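Local atomic coordinates of DHC, diheme cytochrome c (Rhodobacter sphaeroides, PDB entry 2FWT), a protein that carries two covalently bound c-type hemes and probably passes electrons to its partner SHP, the sphaeroides heme protein. Residues A32-A35 against D36-N39; Q54-S57 against Y58-N62. All coordinates share one frame; numbering follows the deposited sequence.

Contact 1. Residues A32-A35 against D36-N39. With HEC (heme c), chain C.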
ATOM      1  N   ALA A  32       8.838   8.264  -1.580  1.00 17.53           N
ATOM      2  CA  ALA A  32       8.238   9.013  -2.666  1.00 17.38           C
ATOM      3  C   ALA A  32       6.772   9.312  -2.404  1.00 17.55           C
ATOM      4  O   ALA A  32       6.289  10.434  -2.654  1.00 17.49           O
ATOM      5  CB  ALA A  32       8.404   8.252  -3.955  1.00 18.15           C
ATOM      6  N   LEU A  33       6.039   8.297  -1.971  1.00 17.44           N
ATOM      7  CA  LEU A  33       4.633   8.464  -1.663  1.00 17.94           C
ATOM      8  C   LEU A  33       4.440   9.456  -0.501  1.00 17.68           C
ATOM      9  O   LEU A  33       3.597  10.374  -0.563  1.00 17.09           O
ATOM     10  CB  LEU A  33       3.983   7.128  -1.310  1.00 18.95           C
ATOM     11  CG  LEU A  33       3.513   6.192  -2.412  1.00 22.64           C
ATOM     12  CD1 LEU A  33       3.093   4.861  -1.816  1.00 24.12           C
ATOM     13  CD2 LEU A  33       2.344   6.803  -3.197  1.00 25.27           C
ATOM     14  N   MET A  34       5.230   9.297   0.551  1.00 17.72           N
ATOM     15  CA  MET A  34       5.052  10.160   1.729  1.00 18.54           C
ATOM     16  C   MET A  34       5.446  11.640   1.459  1.00 19.17           C
ATOM     17  O   MET A  34       5.045  12.565   2.190  1.00 19.73           O
ATOM     18  CB  MET A  34       5.811   9.585   2.920  1.00 18.92           C
ATOM     19  CG  MET A  34       5.299   8.219   3.361  1.00 19.26           C
ATOM     20  SD  MET A  34       3.563   8.186   3.860  1.00 18.04           S
ATOM     21  CE  MET A  34       3.581   9.200   5.335  1.00 19.10           C
ATOM     22  N   ALA A  35       6.216  11.843   0.400  1.00 19.86           N
ATOM     23  CA  ALA A  35       6.651  13.160   0.006  1.00 20.56           C
ATOM     24  C   ALA A  35       5.616  13.954  -0.781  1.00 21.81           C
ATOM     25  O   ALA A  35       5.808  15.163  -1.001  1.00 22.17           O
ATOM     26  CB  ALA A  35       7.908  13.057  -0.793  1.00 20.87           C
ATOM     27  N   ASP A  36       4.546  13.322  -1.251  1.00 22.39           N
ATOM     28  CA  ASP A  36       3.599  14.062  -2.098  1.00 22.14           C
ATOM     29  C   ASP A  36       2.196  13.644  -1.750  1.00 21.41           C
ATOM     30  O   ASP A  36       1.358  13.451  -2.639  1.00 22.13           O
ATOM     31  CB  ASP A  36       3.927  13.801  -3.591  1.00 24.05           C
ATOM     32  CG  ASP A  36       3.308  14.824  -4.548  1.00 25.41           C
ATOM     33  OD1 ASP A  36       2.916  15.946  -4.133  1.00 28.90           O
ATOM     34  OD2 ASP A  36       3.232  14.476  -5.757  1.00 29.85           O
ATOM     35  N   LEU A  37       1.905  13.575  -0.457  1.00 20.05           N
ATOM     36  CA  LEU A  37       0.568  13.215  -0.024  1.00 20.53           C
ATOM     37  C   LEU A  37      -0.535  14.194  -0.481  1.00 20.91           C
ATOM     38  O   LEU A  37      -1.672  13.792  -0.608  1.00 19.89           O
ATOM     39  CB  LEU A  37       0.512  13.018   1.479  1.00 19.73           C
ATOM     40  CG  LEU A  37       1.291  11.797   1.970  1.00 18.39           C
ATOM     41  CD1 LEU A  37       1.308  11.775   3.495  1.00 19.10           C
ATOM     42  CD2 LEU A  37       0.661  10.506   1.373  1.00 16.97           C
ATOM     43  N   PRO A  38      -0.210  15.486  -0.681  1.00 22.43           N
ATOM     44  CA  PRO A  38      -1.254  16.375  -1.243  1.00 23.01           C
ATOM     45  C   PRO A  38      -1.753  15.994  -2.629  1.00 23.26           C
ATOM     46  O   PRO A  38      -2.864  16.407  -3.036  1.00 24.14           O
ATOM     47  CB  PRO A  38      -0.555  17.747  -1.296  1.00 23.89           C
ATOM     48  CG  PRO A  38       0.432  17.688  -0.169  1.00 23.56           C
ATOM     49  CD  PRO A  38       0.995  16.250  -0.342  1.00 22.88           C
ATOM     50  N   ASN A  39      -0.946  15.230  -3.346  1.00 22.40           N
ATOM     51  CA  ASN A  39      -1.256  14.769  -4.694  1.00 22.56           C
ATOM     52  C   ASN A  39      -1.120  13.253  -4.745  1.00 21.28           C
ATOM     53  O   ASN A  39      -0.354  12.709  -5.516  1.00 21.82           O
ATOM     54  CB  ASN A  39      -0.303  15.414  -5.684  1.00 23.66           C
ATOM     55  CG  ASN A  39      -0.313  16.919  -5.591  1.00 26.23           C
ATOM     56  OD1 ASN A  39      -1.312  17.542  -5.914  1.00 29.79           O
ATOM     57  ND2 ASN A  39       0.783  17.506  -5.138  1.00 27.06           N
TER
HETATM   58 FE   HEC C 805      -3.506   5.893  -0.335  1.00 17.17          FE
HETATM   59  CHA HEC C 805      -3.545   4.318  -3.326  1.00 15.73           C
HETATM   60  CHB HEC C 805      -0.581   4.287   0.481  1.00 15.69           C
HETATM   61  CHC HEC C 805      -3.523   7.374   2.715  1.00 17.23           C
HETATM   62  CHD HEC C 805      -6.321   7.620  -1.176  1.00 17.36           C
HETATM   63  NA  HEC C 805      -2.308   4.542  -1.221  1.00 15.71           N
HETATM   64  C1A HEC C 805      -2.505   4.017  -2.486  1.00 15.05           C
HETATM   65  C2A HEC C 805      -1.450   3.101  -2.811  1.00 14.63           C
HETATM   66  C3A HEC C 805      -0.625   3.079  -1.744  1.00 14.75           C
HETATM   67  C4A HEC C 805      -1.155   3.979  -0.732  1.00 15.17           C
HETATM   68  CMA HEC C 805       0.639   2.256  -1.581  1.00 15.38           C
HETATM   69  CAA HEC C 805      -1.339   2.314  -4.122  1.00 16.09           C
HETATM   70  CBA HEC C 805      -2.218   1.065  -4.137  1.00 15.48           C
HETATM   71  CGA HEC C 805      -1.857   0.206  -5.332  1.00 15.91           C
HETATM   72  O1A HEC C 805      -0.877  -0.560  -5.231  1.00 17.29           O
HETATM   73  O2A HEC C 805      -2.550   0.278  -6.381  1.00 17.19           O
HETATM   74  NB  HEC C 805      -2.288   5.839   1.292  1.00 16.16           N
HETATM   75  C1B HEC C 805      -1.088   5.176   1.400  1.00 14.66           C
HETATM   76  C2B HEC C 805      -0.463   5.541   2.651  1.00 14.43           C
HETATM   77  C3B HEC C 805      -1.286   6.418   3.262  1.00 14.93           C
HETATM   78  C4B HEC C 805      -2.473   6.562   2.443  1.00 14.59           C
HETATM   79  CMB HEC C 805       0.939   5.033   3.054  1.00 15.04           C
HETATM   80  CAB HEC C 805      -1.095   7.164   4.601  1.00 17.49           C
HETATM   81  CBB HEC C 805      -0.084   8.099   4.589  1.00 18.89           C
HETATM   82  NC  HEC C 805      -4.712   7.228   0.586  1.00 18.97           N
HETATM   83  C1C HEC C 805      -4.545   7.706   1.869  1.00 19.17           C
HETATM   84  C2C HEC C 805      -5.648   8.571   2.196  1.00 20.57           C
HETATM   85  C3C HEC C 805      -6.428   8.663   1.116  1.00 21.17           C
HETATM   86  C4C HEC C 805      -5.850   7.806   0.094  1.00 18.98           C
HETATM   87  CMC HEC C 805      -5.819   9.282   3.547  1.00 20.31           C
HETATM   88  CAC HEC C 805      -7.717   9.516   0.953  1.00 20.45           C
HETATM   89  CBC HEC C 805      -7.670  10.858   1.222  1.00 22.42           C
HETATM   90  ND  HEC C 805      -4.680   5.966  -1.945  1.00 16.80           N
HETATM   91  C1D HEC C 805      -5.797   6.787  -2.110  1.00 17.34           C
HETATM   92  C2D HEC C 805      -6.349   6.605  -3.434  1.00 17.05           C
HETATM   93  C3D HEC C 805      -5.501   5.581  -4.119  1.00 17.68           C
HETATM   94  C4D HEC C 805      -4.494   5.237  -3.121  1.00 16.96           C
HETATM   95  CMD HEC C 805      -7.514   7.324  -4.049  1.00 17.78           C
HETATM   96  CAD HEC C 805      -5.703   5.069  -5.540  1.00 17.96           C
HETATM   97  CBD HEC C 805      -6.634   3.850  -5.493  1.00 18.88           C
HETATM   98  CGD HEC C 805      -6.952   3.332  -6.874  1.00 20.29           C
HETATM   99  O1D HEC C 805      -6.218   3.698  -7.824  1.00 18.95           O
HETATM  100  O2D HEC C 805      -7.940   2.540  -6.999  1.00 19.58           O
HETATM  101  O   HOH W   1       1.455  10.179  -2.297  1.00 19.46           O
HETATM  102  O   HOH W   2       3.562  14.632   1.820  1.00 21.47           O

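Contact 2. Residues Q54-S57 against Y58-N62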
ATOM      1  N   GLN A  54       6.982  10.275  11.087  1.00 18.40           N
ATOM      2  CA  GLN A  54       6.822   9.053  11.879  1.00 18.56           C
ATOM      3  C   GLN A  54       6.321   7.861  11.060  1.00 17.96           C
ATOM      4  O   GLN A  54       6.803   6.733  11.255  1.00 17.45           O
ATOM      5  CB  GLN A  54       5.874   9.232  13.080  1.00 20.98           C
ATOM      6  CG  GLN A  54       6.480   9.999  14.260  1.00 27.09           C
ATOM      7  CD  GLN A  54       7.380   9.217  15.264  1.00 30.70           C
ATOM      8  OE1 GLN A  54       7.788   9.819  16.263  1.00 36.24           O
ATOM      9  NE2 GLN A  54       7.677   7.918  15.032  1.00 29.74           N
ATOM     10  N   ILE A  55       5.335   8.103  10.197  1.00 16.41           N
ATOM     11  CA  ILE A  55       4.773   7.026   9.376  1.00 16.66           C
ATOM     12  C   ILE A  55       5.856   6.599   8.394  1.00 16.21           C
ATOM     13  O   ILE A  55       6.119   5.409   8.217  1.00 16.77           O
ATOM     14  CB  ILE A  55       3.502   7.479   8.671  1.00 15.70           C
ATOM     15  CG1 ILE A  55       2.399   7.695   9.727  1.00 16.16           C
ATOM     16  CG2 ILE A  55       3.076   6.560   7.545  1.00 16.45           C
ATOM     17  CD1 ILE A  55       1.231   8.466   9.181  1.00 17.33           C
ATOM     18  N   GLU A  56       6.489   7.580   7.776  1.00 16.55           N
ATOM     19  CA  GLU A  56       7.532   7.279   6.808  1.00 17.32           C
ATOM     20  C   GLU A  56       8.657   6.453   7.425  1.00 17.28           C
ATOM     21  O   GLU A  56       9.165   5.500   6.843  1.00 16.87           O
ATOM     22  CB  GLU A  56       8.072   8.555   6.175  1.00 17.28           C
ATOM     23  CG  GLU A  56       9.063   8.257   5.072  1.00 18.84           C
ATOM     24  CD  GLU A  56       9.625   9.482   4.385  1.00 19.32           C
ATOM     25  OE1 GLU A  56       9.044  10.579   4.544  1.00 21.96           O
ATOM     26  OE2 GLU A  56      10.657   9.326   3.692  1.00 19.89           O
ATOM     27  N   SER A  57       9.079   6.822   8.612  1.00 17.56           N
ATOM     28  CA  SER A  57      10.145   6.074   9.273  1.00 17.40           C
ATOM     29  C   SER A  57       9.759   4.595   9.475  1.00 17.55           C
ATOM     30  O   SER A  57      10.568   3.697   9.235  1.00 17.44           O
ATOM     31  CB  SER A  57      10.535   6.747  10.602  1.00 17.82           C
ATOM     32  OG  SER A  57      11.394   5.870  11.352  1.00 19.58           O
ATOM     33  N   TYR A  58       8.515   4.340   9.884  1.00 17.29           N
ATOM     34  CA  TYR A  58       8.032   2.988  10.079  1.00 17.36           C
ATOM     35  C   TYR A  58       8.014   2.231   8.748  1.00 16.47           C
ATOM     36  O   TYR A  58       8.486   1.087   8.675  1.00 17.15           O
ATOM     37  CB  TYR A  58       6.630   2.993  10.736  1.00 19.54           C
ATOM     38  CG  TYR A  58       5.918   1.667  10.617  1.00 19.05           C
ATOM     39  CD1 TYR A  58       6.184   0.643  11.498  1.00 20.48           C
ATOM     40  CD2 TYR A  58       4.978   1.433   9.609  1.00 21.00           C
ATOM     41  CE1 TYR A  58       5.581  -0.593  11.358  1.00 22.52           C
ATOM     42  CE2 TYR A  58       4.346   0.194   9.486  1.00 21.12           C
ATOM     43  CZ  TYR A  58       4.647  -0.798  10.368  1.00 21.47           C
ATOM     44  OH  TYR A  58       4.044  -2.022  10.270  1.00 22.43           O
ATOM     45  N   LEU A  59       7.482   2.866   7.706  1.00 15.88           N
ATOM     46  CA  LEU A  59       7.348   2.213   6.408  1.00 15.89           C
ATOM     47  C   LEU A  59       8.717   1.867   5.849  1.00 15.76           C
ATOM     48  O   LEU A  59       8.972   0.741   5.415  1.00 16.69           O
ATOM     49  CB  LEU A  59       6.530   3.064   5.457  1.00 15.88           C
ATOM     50  CG  LEU A  59       5.053   3.258   5.809  1.00 16.92           C
ATOM     51  CD1 LEU A  59       4.445   4.382   4.956  1.00 17.87           C
ATOM     52  CD2 LEU A  59       4.286   1.985   5.634  1.00 18.19           C
ATOM     53  N   VAL A  60       9.638   2.820   5.920  1.00 16.02           N
ATOM     54  CA  VAL A  60      10.995   2.613   5.444  1.00 16.31           C
ATOM     55  C   VAL A  60      11.720   1.506   6.205  1.00 17.24           C
ATOM     56  O   VAL A  60      12.363   0.637   5.593  1.00 17.98           O
ATOM     57  CB  VAL A  60      11.780   3.953   5.479  1.00 14.97           C
ATOM     58  CG1 VAL A  60      13.290   3.769   5.289  1.00 16.86           C
ATOM     59  CG2 VAL A  60      11.249   4.856   4.390  1.00 16.34           C
ATOM     60  N   ALA A  61      11.602   1.520   7.532  1.00 17.83           N
ATOM     61  CA  ALA A  61      12.288   0.542   8.378  1.00 18.27           C
ATOM     62  C   ALA A  61      11.779  -0.867   8.159  1.00 19.33           C
ATOM     63  O   ALA A  61      12.508  -1.820   8.441  1.00 20.03           O
ATOM     64  CB  ALA A  61      12.124   0.912   9.871  1.00 19.57           C
ATOM     65  N   ASN A  62      10.547  -0.992   7.664  1.00 18.54           N
ATOM     66  CA  ASN A  62       9.900  -2.262   7.444  1.00 18.35           C
ATOM     67  C   ASN A  62       9.613  -2.594   5.986  1.00 17.92           C
ATOM     68  O   ASN A  62       8.878  -3.525   5.683  1.00 17.77           O
ATOM     69  CB  ASN A  62       8.643  -2.319   8.306  1.00 19.21           C
ATOM     70  CG  ASN A  62       8.973  -2.330   9.760  1.00 20.31           C
ATOM     71  OD1 ASN A  62       9.363  -3.371  10.258  1.00 22.15           O
ATOM     72  ND2 ASN A  62       8.883  -1.176  10.451  1.00 18.42           N
TER

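Contact 1. Residues A32-A35 against D36-N39
Leu33 O is gripped from two directions: the backbone N of Asp36 donates to it over 3.2 Å, and a water donates to it over 2.8 Å. The N-H of Asp36 aims almost straight at the oxygen (168°), yet it arrives from well above the carbonyl plane, as in a tight i to i+3 turn. The same water also reaches weakly to Asp36 O. One residue along, a second water bridges the next carbonyl and amide, donating to Met34 O at 2.6 Å and accepting from Leu37 N at 3.0 Å, so that a water links a carbonyl and an amide that are not bonded directly to each other. The loop after helix 27-34 leads directly to His40, an axial ligand of the first heme iron, and the turn lies over one edge of this bis-histidine heme c. Leu33 CD1 rests on heme methyl CMA at 3.6 Å. In Met34 the bend at chi2 (-60°) brings SD to within 3.7 Å of heme CBB, and the further bend at chi3 (-66°) sets CE beside Leu37 CD1 at 3.9 Å. These two side chains run alongside each other in the same direction, and Leu37 CD2 comes close to Leu33 O. On the exposed side, Asn39 ND2 donates to Asp36 OD1 (2.8 Å), meeting the carboxylate on its syn side with the carboxylate oxygen close to the amide plane.

Contact 2. Residues Q54-S57 against Y58-N62
Ile55 and Leu59 form the tight side of this stretch of helix, lying side by side and pointing the same way, with Ile55 CG2 against Leu59 CD1 at 3.6 Å. Ile55 places CG2 anti to its own backbone N, with CG1 beside that N (chi1 -68°), which leaves the methyl branch to meet the leucine. Leu59 CG also sits 3.4 Å from Ile55 O, the carbonyl that accepts the N-H of Leu59 at 2.9 Å, nearly end-on. Both residues are buried: Ile55 packs on Leu8 and Thr9 of helix 7-12, and Leu59 reaches Trp30 and the heme. The backbone is the regular i to i+4 pattern of an alpha-helix, the last two turns of helix 49-61, and Val60 N donates to Glu56 O just as nearly along its C=O, with a straight N-H (170°). Here the side chains fit less closely, Glu56 CG coming no nearer to Val60 CG2 than 4.1 Å. The extended Glu56 chain carries OE1 to a salt bridge with Arg52 and OE2 to a hydrogen bond with Thr31 OG1. Gln54, Ser57 and Ala61 make up the solvent side, where Ala61 CB lies 3.3 Å from Ser57 O. At the C-terminal end Asn62 leaves helical geometry and turns its amide back, ND2 donating to Tyr58 O at 2.9 Å with that oxygen near the amide plane.

Overall arrangement
Both contacts are local and partly buried, contact 1 running from helix 27-34 into the loop after it, contact 2 along helix 49-61. They join where Met34 of contact 1 packs into contact 2: its CE lies 3.5 Å from Ile55 CG2, and its SD is 4.1 Å from Leu59 CD1. Contact 1 combines a turn bond across the segments, two bridging waters and the bonds of Asn39 to Asp36; contact 2 keeps regular helical bonds almost to its end. Each turns apolar side chains inward, Leu33, Met34 and Leu37 in one, Ile55 and Leu59 in the other, toward the surroundings of the first heme, with Asp36 and Asn39, and Gln54, Ser57 and Ala61, among the exposed residues.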